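Local coordinates for protein class B carbapenemase GOB-18 (Elizabethkingia meningoseptica, PDB 5K0W) that is a subclass B3 zinc metallo-beta-lactamase that probably hydrolyses beta-lactam antibiotics, carbapenems included, at residues E25-E30 against T68-S73; V47-L52 against F74-A79; D102-L107 against D126-G131. One frame throughout, in Å; residues are numbered along the deposited sequence. Where two conformers were deposited one is given.

Interaction 1. Residues E25-E30 against T68-S73; sequences ENMPKE and TGTAES
The end of M27 touches both T70 and E72, SD meeting the first and CE the second; T70 and E72 belong to the type I beta turn T70-S73, which links strand 62-66 to helix 73-83 in the metallo-beta-lactamase fold. The case illustrates how a segment without regular secondary structure can meet a turn through one apolar side chain while neighbouring residues supply the polar bonds, among them OE2 of E23, hydrogen-bonded to N of A71. On the packed side, SD of M27 lies 3.8 Å from CG2 of T70, the two side chains sliding past each other in opposite directions. The T70 methyl stands anti to its carbonyl carbon, and this puts OG1 (chi1 61°) on another branch, where it is hydrogen-bonded to OD1 of N32. The threonine therefore divides its work, with carbon for the methionine and oxygen for the loop farther on. T70 is buried and also touches Y101, as does M27; its side chain is about 4 Å from that of D102, a zinc ligand. Within the turn, N of S73 is hydrogen-bonded to O of T70 at 3.2 Å.

The other side is looser. M27 itself is partly exposed toward solvent, and no hydrogen bond joins 25-30 to 68-73. E72 meets the methionine from the opposite direction, through a chain bent at chi2 (-90°), while its OE2 lies near the like-charged OE1 of E23. Over this margin, the M27 methyl CE comes to 4.0 Å from OE1 of E72.

Interaction 2. Residues V47-L52 against F74-A79; sequences VGTYDL and FPIIKA
I76 and I77, neighbours on helix 73-83, each meet a different residue of the loop 47-52 between strands 44-46 and 55-59, in a helix-on-loop contact of the metallo-beta-lactamase fold. It exemplifies how consecutive helical residues can serve separate points of one loop.

At the start of the segment, F74 faces elsewhere: its ring meets F110 edge-to-face, and CD of K78 lies 3.5 Å above one of its faces, offset toward the rim. I76 then brings two branches to one methyl, with its CG2 4.0 Å and its CD1 4.2 Å from CG2 of T49, the side chains crossing at about a right angle. T49 keeps its hydroxyl for the loop: OG1 accepts from N of L52 at 3.0 Å (145° at the hydrogen), an ST motif, and is also hydrogen-bonded to O of W31. This turn carries D51, whose OD2 is hydrogen-bonded to ND1 of the zinc ligand H241, making D51 a second-shell residue.

I77 meets the loop two residues earlier, at V47. Its CG2, anti to the backbone N, reaches CG2 of V47 at 4.0 Å, while CG1, on the other branch (chi1 -63°), comes to 3.5 Å from the carbonyl O of V47. That buried oxygen is satisfied by a hydrogen bond from ND2 of N80, farther along the same helix. K78 points away from the loop, and its NZ forms a salt bridge with E113. The segment closes in regular helical bonding, with N of A79 2.9 Å from O of P75.

Interaction 3. Residues D102-L107 against D126-G131; sequences DHTGAL and DVLRTG. With ZN (zinc ion), chain C.
L128 presents a single methyl to both T104 and L107, an economical example of how a metal-bearing helical turn is backed by apolar contacts. Its CD2 lies 4.0 Å from CG2 of T104 and equally 4.0 Å from CD1 of L107, whose side chain crosses that of the other leucine at about a right angle. F118, on strand 117-121, touches both leucines and widens this buried patch.

Hydrogen bonds shape each segment separately; none crosses between them. O of T104 accepts from N of L107 at 3.1 Å in a type I turn. At the end of helix 125-129, O of D126 receives two donors, N of T130 at 3.0 Å and OG1 of T130 at 3.1 Å, the hydroxyl standing 31° from the carbonyl plane.

Metal bonds occupy the far end of 102-107. The zinc ion is held by OD2 of D102 and NE2 of H103, each at 2.1 Å, by a water and by H241. CG of D102 sits between the backbone N and the carbonyl carbon (chi1 60°), from where OD2 reaches the metal. With Q98, H100 and H175 binding the other zinc, these residues form the dizinc site of a B3 metallo-beta-lactamase, with glutamine in the first position of the HXHXDH motif.

The three contacts spread outward from the zinc site. Interactions 1 and 2 interlock along the chain, their segments alternating, with centres about 10 Å apart; E30 and D51 are joined by a probable backbone hydrogen bond. Interaction 3 follows in sequence, its centre about 14 Å from interaction 1 and about 17 Å from interaction 2. T68 ties interaction 1 to it, through probable hydrogen bonds to the backbone of H103 and A106, while CB of F74 packs on CB of A106. The seven-stranded sheet supplies 44-46, 55-59, 62-66 and 117-121 beside these segments. D102 and H103 follow its strand 91-95, whereas H175 and H241 follow strands of the five-stranded sheet, so the zinc site lies where connections from both sheets meet, as in this fold.

Interaction 1. Residues E25-E30 against T68-S73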
# COMPACT_ATOMS: atom_id res chain seq x y z
N GLU A 25 2.95 19.88 -6.46
CA GLU A 25 2.36 20.46 -7.65
C GLU A 25 2.63 19.43 -8.78
O GLU A 25 3.56 18.62 -8.66
CB GLU A 25 3.01 21.83 -7.98
CG GLU A 25 2.77 22.91 -6.94
CD GLU A 25 3.09 24.35 -7.31
OE1 GLU A 25 3.34 24.63 -8.50
OE2 GLU A 25 3.07 25.21 -6.40
N ASN A 26 1.80 19.42 -9.81
CA ASN A 26 1.92 18.51 -10.97
C ASN A 26 1.90 16.96 -10.74
O ASN A 26 2.74 16.22 -11.26
CB ASN A 26 3.03 18.93 -11.96
N MET A 27 0.89 16.49 -10.00
CA MET A 27 0.64 15.07 -9.73
C MET A 27 0.11 14.39 -10.99
O MET A 27 -0.59 15.05 -11.76
CB MET A 27 -0.46 14.96 -8.68
CG MET A 27 0.03 14.82 -7.28
SD MET A 27 -1.46 14.76 -6.26
CE MET A 27 -1.71 16.52 -5.96
N PRO A 28 0.34 13.07 -11.21
CA PRO A 28 -0.19 12.43 -12.43
C PRO A 28 -1.70 12.34 -12.42
O PRO A 28 -2.29 12.17 -11.36
CB PRO A 28 0.44 11.03 -12.42
CG PRO A 28 1.50 11.09 -11.39
CD PRO A 28 1.12 12.12 -10.40
N LYS A 29 -2.31 12.50 -13.61
CA LYS A 29 -3.75 12.49 -13.85
C LYS A 29 -4.43 11.25 -13.27
O LYS A 29 -5.46 11.38 -12.60
CB LYS A 29 -4.03 12.63 -15.36
CG LYS A 29 -5.50 12.55 -15.80
CD LYS A 29 -5.68 11.91 -17.18
CE LYS A 29 -5.38 10.43 -17.21
NZ LYS A 29 -5.87 9.77 -18.45
N GLU A 30 -3.84 10.07 -13.52
CA GLU A 30 -4.34 8.75 -13.11
C GLU A 30 -4.49 8.56 -11.58
O GLU A 30 -5.21 7.67 -11.15
CB GLU A 30 -3.47 7.62 -13.71
CG GLU A 30 -3.44 7.58 -15.23
CD GLU A 30 -2.89 6.31 -15.85
OE1 GLU A 30 -1.96 5.70 -15.27
OE2 GLU A 30 -3.37 5.94 -16.95
N THR A 68 -4.95 4.53 1.03
CA THR A 68 -6.00 5.52 0.80
C THR A 68 -5.86 6.56 -0.32
O THR A 68 -6.65 7.52 -0.29
CB THR A 68 -6.25 6.35 2.09
OG1 THR A 68 -5.21 7.32 2.27
CG2 THR A 68 -6.54 5.52 3.33
N GLY A 69 -4.89 6.46 -1.22
CA GLY A 69 -4.73 7.50 -2.25
C GLY A 69 -4.42 8.89 -1.67
O GLY A 69 -4.21 9.01 -0.46
N THR A 70 -4.44 9.96 -2.51
CA THR A 70 -4.17 11.36 -2.09
C THR A 70 -5.33 11.91 -1.25
O THR A 70 -6.25 11.15 -0.95
CB THR A 70 -3.89 12.25 -3.31
OG1 THR A 70 -5.04 12.25 -4.16
CG2 THR A 70 -2.64 11.84 -4.07
N ALA A 71 -5.30 13.21 -0.88
CA ALA A 71 -6.38 13.85 -0.10
C ALA A 71 -7.71 13.79 -0.84
O ALA A 71 -8.72 13.44 -0.24
CB ALA A 71 -6.03 15.30 0.21
N GLU A 72 -7.70 14.09 -2.14
CA GLU A 72 -8.89 14.08 -2.99
C GLU A 72 -9.45 12.67 -3.35
O GLU A 72 -10.47 12.57 -4.01
CB GLU A 72 -8.71 15.01 -4.22
CG GLU A 72 -7.54 14.68 -5.12
CD GLU A 72 -6.23 15.36 -4.77
OE1 GLU A 72 -5.71 16.10 -5.64
OE2 GLU A 72 -5.70 15.13 -3.66
N SER A 73 -8.77 11.60 -2.88
CA SER A 73 -9.20 10.22 -3.10
C SER A 73 -10.25 9.81 -2.05
O SER A 73 -10.92 8.78 -2.22
CB SER A 73 -8.01 9.27 -3.05
OG SER A 73 -7.73 8.97 -1.69

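Interaction 2. Residues V47-L52 against F74-A79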
# COMPACT_ATOMS: atom_id res chain seq x y z
N VAL A 47 -10.89 -0.81 -4.19
CA VAL A 47 -11.70 0.40 -3.96
C VAL A 47 -10.91 1.70 -4.25
O VAL A 47 -11.41 2.80 -4.01
CB VAL A 47 -12.42 0.42 -2.57
CG1 VAL A 47 -13.49 -0.66 -2.48
CG2 VAL A 47 -11.43 0.31 -1.41
N GLY A 48 -9.69 1.53 -4.80
CA GLY A 48 -8.77 2.61 -5.13
C GLY A 48 -9.17 3.42 -6.34
O GLY A 48 -10.25 3.24 -6.89
N THR A 49 -8.29 4.34 -6.72
CA THR A 49 -8.49 5.21 -7.89
C THR A 49 -7.90 4.50 -9.10
O THR A 49 -7.48 3.34 -8.98
CB THR A 49 -7.81 6.60 -7.69
OG1 THR A 49 -6.38 6.45 -7.66
CG2 THR A 49 -8.33 7.37 -6.50
N TYR A 50 -7.82 5.19 -10.25
CA TYR A 50 -7.27 4.61 -11.47
C TYR A 50 -5.88 4.01 -11.26
O TYR A 50 -5.65 2.89 -11.67
CB TYR A 50 -7.31 5.60 -12.66
CG TYR A 50 -7.20 4.90 -14.00
CD1 TYR A 50 -8.30 4.30 -14.59
CD2 TYR A 50 -5.97 4.79 -14.64
CE1 TYR A 50 -8.20 3.63 -15.81
CE2 TYR A 50 -5.85 4.14 -15.86
CZ TYR A 50 -6.97 3.54 -16.44
OH TYR A 50 -6.85 2.88 -17.64
N ASP A 51 -4.98 4.72 -10.56
CA ASP A 51 -3.64 4.18 -10.28
C ASP A 51 -3.35 3.91 -8.81
O ASP A 51 -2.55 3.03 -8.51
CB ASP A 51 -2.53 5.06 -10.90
CG ASP A 51 -1.19 4.36 -10.92
OD1 ASP A 51 -1.15 3.15 -11.27
OD2 ASP A 51 -0.18 5.00 -10.59
N LEU A 52 -3.97 4.66 -7.89
CA LEU A 52 -3.70 4.49 -6.47
C LEU A 52 -4.55 3.42 -5.84
O LEU A 52 -5.71 3.65 -5.50
CB LEU A 52 -3.72 5.82 -5.70
CG LEU A 52 -2.85 6.94 -6.31
CD1 LEU A 52 -3.02 8.25 -5.57
CD2 LEU A 52 -1.39 6.53 -6.37
N PHE A 74 -10.40 10.61 -0.98
CA PHE A 74 -11.37 10.38 0.11
C PHE A 74 -12.82 10.26 -0.39
O PHE A 74 -13.42 9.22 -0.09
CB PHE A 74 -11.24 11.44 1.21
CG PHE A 74 -12.11 11.20 2.43
CD1 PHE A 74 -12.05 9.99 3.11
CD2 PHE A 74 -12.92 12.21 2.93
CE1 PHE A 74 -12.81 9.78 4.27
CE2 PHE A 74 -13.67 12.00 4.09
CZ PHE A 74 -13.61 10.79 4.75
N PRO A 75 -13.40 11.22 -1.16
CA PRO A 75 -14.77 11.02 -1.66
C PRO A 75 -14.90 9.82 -2.60
O PRO A 75 -15.90 9.11 -2.51
CB PRO A 75 -15.09 12.32 -2.39
CG PRO A 75 -13.78 12.91 -2.72
CD PRO A 75 -12.88 12.53 -1.62
N ILE A 76 -13.86 9.56 -3.45
CA ILE A 76 -13.77 8.45 -4.40
C ILE A 76 -13.82 7.08 -3.71
O ILE A 76 -14.64 6.25 -4.09
CB ILE A 76 -12.54 8.57 -5.34
CG1 ILE A 76 -12.63 9.83 -6.24
CG2 ILE A 76 -12.35 7.29 -6.20
CD1 ILE A 76 -11.33 10.22 -6.97
N ILE A 77 -12.95 6.85 -2.70
CA ILE A 77 -12.89 5.58 -1.97
C ILE A 77 -14.20 5.34 -1.24
O ILE A 77 -14.74 4.24 -1.33
CB ILE A 77 -11.63 5.43 -1.08
CG1 ILE A 77 -10.37 5.43 -1.97
CG2 ILE A 77 -11.67 4.15 -0.21
CD1 ILE A 77 -9.17 5.93 -1.37
N LYS A 78 -14.74 6.38 -0.61
CA LYS A 78 -16.01 6.33 0.10
C LYS A 78 -17.14 5.93 -0.85
O LYS A 78 -17.92 5.05 -0.50
CB LYS A 78 -16.30 7.67 0.78
CG LYS A 78 -16.31 7.57 2.29
CD LYS A 78 -16.05 8.89 2.96
CE LYS A 78 -17.15 9.91 2.84
NZ LYS A 78 -16.65 11.29 3.08
N ALA A 79 -17.15 6.50 -2.06
CA ALA A 79 -18.14 6.24 -3.11
C ALA A 79 -18.01 4.82 -3.66
O ALA A 79 -19.03 4.16 -3.90
CB ALA A 79 -17.98 7.25 -4.24

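Interaction 3. Residues D102-L107 against D126-G131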
# COMPACT_ATOMS: atom_id res chain seq x y z
N ASP A 102 0.55 9.71 -1.42
CA ASP A 102 -0.27 9.03 -2.42
C ASP A 102 -0.89 7.70 -1.92
O ASP A 102 -1.60 7.04 -2.67
CB ASP A 102 0.49 8.86 -3.76
CG ASP A 102 1.77 8.05 -3.68
OD1 ASP A 102 2.59 8.32 -2.77
OD2 ASP A 102 1.99 7.20 -4.58
N HIS A 103 -0.66 7.33 -0.64
CA HIS A 103 -1.27 6.16 -0.00
C HIS A 103 -1.78 6.52 1.41
O HIS A 103 -2.52 5.74 2.00
CB HIS A 103 -0.29 4.96 0.07
CG HIS A 103 0.41 4.67 -1.23
ND1 HIS A 103 -0.16 3.87 -2.19
CD2 HIS A 103 1.59 5.13 -1.69
CE1 HIS A 103 0.70 3.84 -3.19
NE2 HIS A 103 1.77 4.59 -2.93
N THR A 104 -1.38 7.71 1.93
CA THR A 104 -1.74 8.19 3.27
C THR A 104 -2.63 9.44 3.28
O THR A 104 -3.03 9.87 4.36
CB THR A 104 -0.46 8.56 4.06
OG1 THR A 104 0.17 9.66 3.42
CG2 THR A 104 0.52 7.42 4.19
N GLY A 105 -2.82 10.09 2.14
CA GLY A 105 -3.56 11.34 2.06
C GLY A 105 -4.95 11.39 2.69
O GLY A 105 -5.34 12.44 3.22
N ALA A 106 -5.72 10.28 2.62
CA ALA A 106 -7.07 10.24 3.18
C ALA A 106 -7.15 9.52 4.51
O ALA A 106 -8.25 9.37 5.03
CB ALA A 106 -8.04 9.63 2.18
N LEU A 107 -5.99 9.13 5.08
CA LEU A 107 -5.87 8.38 6.33
C LEU A 107 -6.48 9.04 7.53
O LEU A 107 -7.13 8.37 8.32
CB LEU A 107 -4.41 8.04 6.62
CG LEU A 107 -3.95 6.62 6.38
CD1 LEU A 107 -2.47 6.51 6.64
CD2 LEU A 107 -4.69 5.64 7.29
N ASP A 126 7.31 8.09 12.74
CA ASP A 126 7.66 9.51 12.70
C ASP A 126 7.18 10.21 11.45
O ASP A 126 6.62 11.30 11.56
CB ASP A 126 9.15 9.75 13.01
CG ASP A 126 9.51 9.60 14.49
OD1 ASP A 126 8.64 9.91 15.35
OD2 ASP A 126 10.66 9.18 14.80
N VAL A 127 7.30 9.56 10.26
CA VAL A 127 6.80 10.12 9.00
C VAL A 127 5.28 10.42 9.10
O VAL A 127 4.81 11.46 8.63
CB VAL A 127 7.17 9.21 7.79
CG1 VAL A 127 6.55 9.71 6.48
CG2 VAL A 127 8.68 9.10 7.64
N LEU A 128 4.53 9.51 9.75
CA LEU A 128 3.09 9.65 9.90
C LEU A 128 2.65 10.72 10.88
O LEU A 128 1.70 11.45 10.61
CB LEU A 128 2.43 8.30 10.17
CG LEU A 128 2.36 7.41 8.93
CD1 LEU A 128 2.60 5.98 9.27
CD2 LEU A 128 1.06 7.60 8.19
N ARG A 129 3.37 10.84 12.00
CA ARG A 129 3.09 11.82 13.05
C ARG A 129 3.45 13.24 12.60
O ARG A 129 2.85 14.20 13.10
CB ARG A 129 3.82 11.44 14.34
CG ARG A 129 3.35 10.13 14.95
CD ARG A 129 4.13 9.78 16.20
NE ARG A 129 3.48 10.31 17.40
CZ ARG A 129 2.77 9.57 18.25
NH1 ARG A 129 2.62 8.27 18.05
NH2 ARG A 129 2.21 10.14 19.31
N THR A 130 4.43 13.38 11.67
CA THR A 130 4.91 14.65 11.14
C THR A 130 4.33 14.99 9.76
O THR A 130 4.75 15.97 9.15
CB THR A 130 6.43 14.71 11.07
OG1 THR A 130 6.91 13.90 9.99
CG2 THR A 130 7.11 14.39 12.40
N GLY A 131 3.39 14.17 9.29
CA GLY A 131 2.73 14.35 7.99
C GLY A 131 3.69 14.46 6.82
O GLY A 131 3.42 15.20 5.86
ZN ZN C . 3.01 5.36 -4.44
O HOH W 1 5.07 5.33 -4.43